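Local coordinates for glucose-6-phosphate isomerase like protein (PDB 1WIW) that probably interconverts phosphorylated sugars as a glucose-6-phosphate or mannose-6-phosphate isomerase, at the interface of chains A and B. Numbering follows the deposited sequence. Chains: chain A/B, Glucose-6-phosphate isomerase like protein.

Contact 1: the interface of chains A and B. Residues chain A 180-181, 184-185, 188-191; chain B 195, 201, 204-205.
The ring of B:Phe201 meets A:Ala184 at the apolar centre, its CD1 standing 3.5 Å from the methyl carbon CB of A:Ala184. CG of B:Phe201 is anti to its backbone N (chi1 175°), which sends the ring off helix 198-204 of chain B toward helix 174-185 of chain A. The methyl lies beyond the CD1 rim and below the ring plane, on the face opposite that taken by CD of B:Pro195 from the same chain. At the ring tip, CZ has A:Leu190 CD1 3.9 Å away, also displaced toward the A:Ala184 side, whereas CG of A:Gln180 approaches CE1 from the proline side. B:Val204 packs on the backbone near the end of the helix: its methyl CG2, between the backbone N and the carbonyl carbon, comes 3.5 Å from A:Ala184 O, with CA of A:Arg185 also near it.

Farther out, the extended A:Gln180 crosses the ring of B:Pro195 at about a right angle. Its amide carbon CD is 3.5 Å from the ring carbon CD of B:Pro195. The amide oxygen OE1 also comes 3.1 Å from B:Pro195 N, but this tertiary amide nitrogen of the proline carries no hydrogen, and the approach is packing rather than a hydrogen bond. The other end of the amide is fixed within chain A, where NE2 donates to the backbone O of A:Ser191 over 3.0 Å, with 156° at the hydrogen. A:Thr181 OG1 rests against CB and CG of B:Pro195. At the opposite rim, A:Lys188 bends back so that NZ bonds A:Arg185 O at 2.9 Å, bracing the turn after the helix, and B:Gly205 O faces A:Leu190 N at 3.3 Å. The patch fits the helix and following loop of one copy against the aromatic knob and proline of the other, probably helping to hold the two subunits together.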
ATOM      1  N   GLN A 180       0.068  -0.855  -9.962  1.00  6.94           N
ATOM      2  CA  GLN A 180      -0.237   0.575  -9.957  1.00  6.74           C
ATOM      3  C   GLN A 180       0.937   1.305 -10.623  1.00  7.47           C
ATOM      4  O   GLN A 180       0.753   2.272 -11.357  1.00  7.42           O
ATOM      5  CB  GLN A 180      -0.425   1.067  -8.516  1.00  7.94           C
ATOM      6  CG  GLN A 180      -0.679   2.565  -8.375  1.00  7.81           C
ATOM      7  CD  GLN A 180      -0.769   2.998  -6.920  1.00 11.32           C
ATOM      8  OE1 GLN A 180      -0.013   2.516  -6.073  1.00 10.13           O
ATOM      9  NE2 GLN A 180      -1.686   3.917  -6.626  1.00 10.52           N
ATOM     10  N   THR A 181       2.147   0.819 -10.363  1.00  8.53           N
ATOM     11  CA  THR A 181       3.353   1.398 -10.935  1.00  9.54           C
ATOM     12  C   THR A 181       3.373   1.178 -12.448  1.00  9.26           C
ATOM     13  O   THR A 181       3.718   2.082 -13.208  1.00  7.92           O
ATOM     14  CB  THR A 181       4.600   0.770 -10.289  1.00 10.04           C
ATOM     15  OG1 THR A 181       4.722   1.272  -8.954  1.00 12.61           O
ATOM     16  CG2 THR A 181       5.869   1.095 -11.088  1.00 11.17           C
ATOM     17  N   ALA A 184       1.004   3.536 -14.175  1.00  8.54           N
ATOM     18  CA  ALA A 184       1.457   4.922 -14.173  1.00 10.56           C
ATOM     19  C   ALA A 184       2.571   5.069 -15.216  1.00 10.11           C
ATOM     20  O   ALA A 184       2.491   5.896 -16.127  1.00 11.01           O
ATOM     21  CB  ALA A 184       1.986   5.305 -12.788  1.00 10.16           C
ATOM     22  N   ARG A 185       3.598   4.242 -15.081  1.00  9.84           N
ATOM     23  CA  ARG A 185       4.757   4.285 -15.972  1.00 11.99           C
ATOM     24  C   ARG A 185       4.480   3.967 -17.432  1.00 10.21           C
ATOM     25  O   ARG A 185       5.011   4.628 -18.322  1.00  9.27           O
ATOM     26  CB  ARG A 185       5.846   3.343 -15.458  1.00  9.91           C
ATOM     27  CG  ARG A 185       7.141   3.402 -16.257  1.00 15.31           C
ATOM     28  CD  ARG A 185       8.236   2.581 -15.589  1.00 14.06           C
ATOM     29  NE  ARG A 185       9.513   2.675 -16.295  1.00 15.43           N
ATOM     30  CZ  ARG A 185      10.643   2.117 -15.865  1.00 14.66           C
ATOM     31  NH1 ARG A 185      11.763   2.246 -16.563  1.00 12.72           N
ATOM     32  NH2 ARG A 185      10.649   1.424 -14.732  1.00 12.80           N
ATOM     33  N   LYS A 188       0.553   5.634 -18.323  1.00 11.76           N
ATOM     34  CA  LYS A 188       0.539   7.043 -17.930  1.00  9.58           C
ATOM     35  C   LYS A 188      -0.820   7.378 -17.322  1.00 10.04           C
ATOM     36  O   LYS A 188      -1.332   8.482 -17.508  1.00  7.89           O
ATOM     37  CB  LYS A 188       0.780   7.940 -19.152  1.00 12.21           C
ATOM     38  CG  LYS A 188       1.945   7.510 -20.049  1.00 11.15           C
ATOM     39  CD  LYS A 188       3.254   7.419 -19.284  1.00 11.94           C
ATOM     40  CE  LYS A 188       4.452   7.165 -20.211  1.00 11.90           C
ATOM     41  NZ  LYS A 188       4.433   5.843 -20.910  1.00 12.63           N
ATOM     42  N   SER A 189      -1.397   6.425 -16.590  1.00 10.15           N
ATOM     43  CA  SER A 189      -2.721   6.618 -15.997  1.00 11.54           C
ATOM     44  C   SER A 189      -2.801   6.397 -14.494  1.00 11.68           C
ATOM     45  O   SER A 189      -2.000   5.665 -13.897  1.00 10.67           O
ATOM     46  CB  SER A 189      -3.738   5.692 -16.673  1.00 11.47           C
ATOM     47  OG  SER A 189      -3.755   5.872 -18.079  1.00 15.14           O
ATOM     48  N   LEU A 190      -3.807   7.025 -13.898  1.00 10.42           N
ATOM     49  CA  LEU A 190      -4.061   6.934 -12.471  1.00 11.77           C
ATOM     50  C   LEU A 190      -4.783   5.626 -12.130  1.00 12.05           C
ATOM     51  O   LEU A 190      -5.668   5.187 -12.867  1.00 11.16           O
ATOM     52  CB  LEU A 190      -4.923   8.122 -12.038  1.00 12.40           C
ATOM     53  CG  LEU A 190      -5.382   8.235 -10.584  1.00 14.95           C
ATOM     54  CD1 LEU A 190      -4.179   8.317  -9.656  1.00 13.82           C
ATOM     55  CD2 LEU A 190      -6.256   9.476 -10.441  1.00 15.52           C
ATOM     56  N   SER A 191      -4.380   5.007 -11.025  1.00  9.67           N
ATOM     57  CA  SER A 191      -5.002   3.778 -10.543  1.00  9.98           C
ATOM     58  C   SER A 191      -4.834   3.745  -9.026  1.00 11.83           C
ATOM     59  O   SER A 191      -3.940   4.403  -8.481  1.00 11.38           O
ATOM     60  CB  SER A 191      -4.371   2.536 -11.182  1.00  8.20           C
ATOM     61  OG  SER A 191      -3.065   2.302 -10.701  1.00  9.92           O
TER
ATOM     62  N   PRO B 195       2.323   4.357  -5.062  1.00  9.37           N
ATOM     63  CA  PRO B 195       3.044   3.090  -4.919  1.00  9.53           C
ATOM     64  C   PRO B 195       4.408   3.331  -4.260  1.00  9.32           C
ATOM     65  O   PRO B 195       4.740   4.462  -3.904  1.00  6.80           O
ATOM     66  CB  PRO B 195       3.164   2.609  -6.367  1.00  9.94           C
ATOM     67  CG  PRO B 195       3.278   3.894  -7.127  1.00  8.49           C
ATOM     68  CD  PRO B 195       2.205   4.739  -6.481  1.00  9.57           C
ATOM     69  N   PHE B 201       5.660   8.098  -9.735  1.00 12.32           N
ATOM     70  CA  PHE B 201       4.221   7.993  -9.916  1.00 11.58           C
ATOM     71  C   PHE B 201       3.601   9.380 -10.125  1.00 12.88           C
ATOM     72  O   PHE B 201       2.790   9.585 -11.039  1.00 12.87           O
ATOM     73  CB  PHE B 201       3.620   7.320  -8.677  1.00 12.75           C
ATOM     74  CG  PHE B 201       2.120   7.259  -8.671  1.00 10.44           C
ATOM     75  CD1 PHE B 201       1.440   6.347  -9.470  1.00 10.41           C
ATOM     76  CD2 PHE B 201       1.386   8.098  -7.840  1.00 11.42           C
ATOM     77  CE1 PHE B 201       0.048   6.269  -9.442  1.00 11.43           C
ATOM     78  CE2 PHE B 201      -0.007   8.030  -7.804  1.00 13.38           C
ATOM     79  CZ  PHE B 201      -0.675   7.111  -8.609  1.00 11.75           C
ATOM     80  N   VAL B 204       4.476  10.783 -13.849  1.00 18.88           N
ATOM     81  CA  VAL B 204       3.852  10.230 -15.051  1.00 21.69           C
ATOM     82  C   VAL B 204       2.393   9.800 -14.970  1.00 23.42           C
ATOM     83  O   VAL B 204       1.673   9.857 -15.968  1.00 24.33           O
ATOM     84  CB  VAL B 204       4.669   9.026 -15.577  1.00 21.89           C
ATOM     85  CG1 VAL B 204       6.045   9.490 -16.034  1.00 24.07           C
ATOM     86  CG2 VAL B 204       4.808   7.978 -14.489  1.00 21.75           C
ATOM     87  N   GLY B 205       1.946   9.380 -13.792  1.00 25.83           N
ATOM     88  CA  GLY B 205       0.577   8.917 -13.664  1.00 30.14           C
ATOM     89  C   GLY B 205      -0.530   9.923 -13.399  1.00 34.06           C
ATOM     90  O   GLY B 205      -1.703   9.550 -13.410  1.00 34.11           O
TER

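Contact 2: the interface of chains A and B. Residues chain A 180, 192-195, 201; chain B 180, 190-192.
A:Phe201 presents its ring to B:Leu190 and B:Gln180 while its own chain covers one face, with CD of A:Pro195 above the plane and offset toward the rim. B:Gln180 reaches in on that same side, beyond the CE1 and CZ rim; its CG is 3.7 Å from CE1 of A:Phe201, and the amide is turned 67° from the ring. Displaced toward the opposite face, the methyl CD1 of B:Leu190 comes 3.3 Å from CZ. The B:Gln180 side chain also crosses A:Pro195 at about a right angle, its CD 3.5 Å from the proline CD.

As modelled, B:Gln180 OE1 faces A:Thr193 O at 3.0 Å, two acceptors without a proton between them, while the modelled NE2 lies 2.6 Å from water 1. A half-turn of the amide would put NE2 at the threonine carbonyl, so the assignment of its O and N (chi3 -161°) is doubtful; OE1 would then face the water as acceptor, and the water link survives either way. Water 1 also bonds O and the hydroxyl OG1 of A:Thr193, linking the two chains.

Beside this, A:Leu192 reaches tip to tip toward B:Leu190, with CD2 3.5 Å from CD1 of B:Leu190. Its other methyl, CD1, presses to 3.2 Å from CB of B:Leu192, a tight fit. In B:Leu192 a chi1 of 79° carries CG and the two methyls away from A:Leu192 CD1, leaving CB as the atom it meets. The site joins residues 192-195 of chain A, in the loop leading to helix 198-204, and A:Phe201 on that helix, to helix 174-185 of chain B and the loop following it.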
ATOM      1  N   GLN A 180       0.068  -0.855  -9.962  1.00  6.94           N
ATOM      2  CA  GLN A 180      -0.237   0.575  -9.957  1.00  6.74           C
ATOM      3  C   GLN A 180       0.937   1.305 -10.623  1.00  7.47           C
ATOM      4  O   GLN A 180       0.753   2.272 -11.357  1.00  7.42           O
ATOM      5  CB  GLN A 180      -0.425   1.067  -8.516  1.00  7.94           C
ATOM      6  CG  GLN A 180      -0.679   2.565  -8.375  1.00  7.81           C
ATOM      7  CD  GLN A 180      -0.769   2.998  -6.920  1.00 11.32           C
ATOM      8  OE1 GLN A 180      -0.013   2.516  -6.073  1.00 10.13           O
ATOM      9  NE2 GLN A 180      -1.686   3.917  -6.626  1.00 10.52           N
ATOM     10  N   LEU A 192      -5.689   2.977  -8.356  1.00 11.10           N
ATOM     11  CA  LEU A 192      -5.689   2.886  -6.898  1.00 13.27           C
ATOM     12  C   LEU A 192      -5.544   1.469  -6.345  1.00 12.50           C
ATOM     13  O   LEU A 192      -5.845   0.486  -7.028  1.00  9.80           O
ATOM     14  CB  LEU A 192      -6.991   3.522  -6.388  1.00 18.19           C
ATOM     15  CG  LEU A 192      -7.608   3.206  -5.023  1.00 21.32           C
ATOM     16  CD1 LEU A 192      -6.660   3.580  -3.905  1.00 24.39           C
ATOM     17  CD2 LEU A 192      -8.908   3.983  -4.881  1.00 21.44           C
ATOM     18  N   THR A 193      -5.064   1.381  -5.103  1.00 10.73           N
ATOM     19  CA  THR A 193      -4.892   0.110  -4.403  1.00 10.24           C
ATOM     20  C   THR A 193      -5.466   0.312  -3.002  1.00 10.52           C
ATOM     21  O   THR A 193      -5.374   1.399  -2.427  1.00  7.78           O
ATOM     22  CB  THR A 193      -3.403  -0.308  -4.249  1.00 11.03           C
ATOM     23  OG1 THR A 193      -2.786   0.475  -3.215  1.00 14.80           O
ATOM     24  CG2 THR A 193      -2.643  -0.098  -5.554  1.00 10.61           C
ATOM     25  N   PRO A 194      -6.070  -0.734  -2.435  1.00  9.70           N
ATOM     26  CA  PRO A 194      -6.636  -0.589  -1.093  1.00 10.22           C
ATOM     27  C   PRO A 194      -5.569  -0.653  -0.003  1.00  9.37           C
ATOM     28  O   PRO A 194      -4.446  -1.097  -0.246  1.00  9.25           O
ATOM     29  CB  PRO A 194      -7.610  -1.755  -1.018  1.00  9.01           C
ATOM     30  CG  PRO A 194      -6.887  -2.823  -1.792  1.00 12.33           C
ATOM     31  CD  PRO A 194      -6.356  -2.067  -2.996  1.00 10.69           C
ATOM     32  N   PRO A 195      -5.905  -0.200   1.214  1.00  7.63           N
ATOM     33  CA  PRO A 195      -4.942  -0.238   2.316  1.00  8.07           C
ATOM     34  C   PRO A 195      -4.848  -1.676   2.833  1.00  8.90           C
ATOM     35  O   PRO A 195      -5.550  -2.560   2.338  1.00  8.79           O
ATOM     36  CB  PRO A 195      -5.561   0.706   3.336  1.00  9.21           C
ATOM     37  CG  PRO A 195      -7.029   0.456   3.146  1.00  8.50           C
ATOM     38  CD  PRO A 195      -7.157   0.452   1.635  1.00  7.86           C
ATOM     39  N   PHE A 201     -12.073  -1.518   3.797  1.00  9.04           N
ATOM     40  CA  PHE A 201     -12.015  -0.364   2.888  1.00  8.67           C
ATOM     41  C   PHE A 201     -13.113  -0.441   1.822  1.00  9.38           C
ATOM     42  O   PHE A 201     -13.780   0.554   1.531  1.00  8.54           O
ATOM     43  CB  PHE A 201     -10.621  -0.345   2.230  1.00  8.78           C
ATOM     44  CG  PHE A 201     -10.430   0.723   1.176  1.00 10.73           C
ATOM     45  CD1 PHE A 201     -10.196   2.050   1.532  1.00 10.06           C
ATOM     46  CD2 PHE A 201     -10.431   0.384  -0.176  1.00  9.98           C
ATOM     47  CE1 PHE A 201      -9.962   3.022   0.557  1.00 10.30           C
ATOM     48  CE2 PHE A 201     -10.198   1.346  -1.155  1.00 10.74           C
ATOM     49  CZ  PHE A 201      -9.963   2.667  -0.789  1.00  9.66           C
TER
ATOM     50  N   GLN B 180      -5.559   6.202   4.870  1.00  6.35           N
ATOM     51  CA  GLN B 180      -6.527   5.813   3.841  1.00  6.33           C
ATOM     52  C   GLN B 180      -7.640   5.043   4.549  1.00  7.57           C
ATOM     53  O   GLN B 180      -8.825   5.208   4.245  1.00  7.31           O
ATOM     54  CB  GLN B 180      -5.864   4.910   2.796  1.00  6.86           C
ATOM     55  CG  GLN B 180      -6.768   4.515   1.627  1.00  5.09           C
ATOM     56  CD  GLN B 180      -6.055   3.630   0.612  1.00  8.65           C
ATOM     57  OE1 GLN B 180      -6.490   3.503  -0.537  1.00  9.46           O
ATOM     58  NE2 GLN B 180      -4.965   3.004   1.036  1.00  7.44           N
ATOM     59  N   LEU B 190     -13.592   7.430  -0.227  1.00  9.53           N
ATOM     60  CA  LEU B 190     -12.481   6.863  -0.968  1.00 11.09           C
ATOM     61  C   LEU B 190     -11.284   7.815  -0.985  1.00  8.61           C
ATOM     62  O   LEU B 190     -11.453   9.029  -1.007  1.00  6.56           O
ATOM     63  CB  LEU B 190     -12.934   6.591  -2.406  1.00 14.55           C
ATOM     64  CG  LEU B 190     -11.975   5.916  -3.381  1.00 17.74           C
ATOM     65  CD1 LEU B 190     -11.767   4.474  -2.955  1.00 20.04           C
ATOM     66  CD2 LEU B 190     -12.551   5.971  -4.799  1.00 20.61           C
ATOM     67  N   SER B 191     -10.082   7.248  -0.967  1.00  8.61           N
ATOM     68  CA  SER B 191      -8.840   8.010  -1.032  1.00  7.66           C
ATOM     69  C   SER B 191      -7.791   7.047  -1.564  1.00  9.75           C
ATOM     70  O   SER B 191      -8.039   5.842  -1.652  1.00  9.91           O
ATOM     71  CB  SER B 191      -8.418   8.526   0.350  1.00  8.13           C
ATOM     72  OG  SER B 191      -8.113   7.465   1.241  1.00  9.62           O
ATOM     73  N   LEU B 192      -6.630   7.559  -1.947  1.00  9.73           N
ATOM     74  CA  LEU B 192      -5.599   6.656  -2.435  1.00 10.96           C
ATOM     75  C   LEU B 192      -4.215   7.002  -1.944  1.00 10.22           C
ATOM     76  O   LEU B 192      -3.974   8.077  -1.395  1.00  9.02           O
ATOM     77  CB  LEU B 192      -5.570   6.592  -3.961  1.00 11.76           C
ATOM     78  CG  LEU B 192      -4.892   7.742  -4.693  1.00 14.16           C
ATOM     79  CD1 LEU B 192      -4.408   7.266  -6.063  1.00 14.31           C
ATOM     80  CD2 LEU B 192      -5.860   8.899  -4.808  1.00 13.83           C
TER
HETATM   81  O   HOH W   1      -3.136   1.859  -0.445  1.00  7.43           O

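The C-alpha centres of contact 1 and contact 2 lie about 13 Å apart, and A:Gln180 belongs to both. Each pairs helix 174-185 and its following loop with residue 195 and helix 198-204 of the other chain, but the chains exchange roles: chain A supplies residue 180 as the principal glutamine in contact 1, chain B in contact 2. The two are thus related but unequal patches of an interface that is not an exact two-fold. The opposite sense of the two modelled amides need not be real. Together they suggest a reciprocal association of the subunits; the structure alone does not establish a dimer in solution.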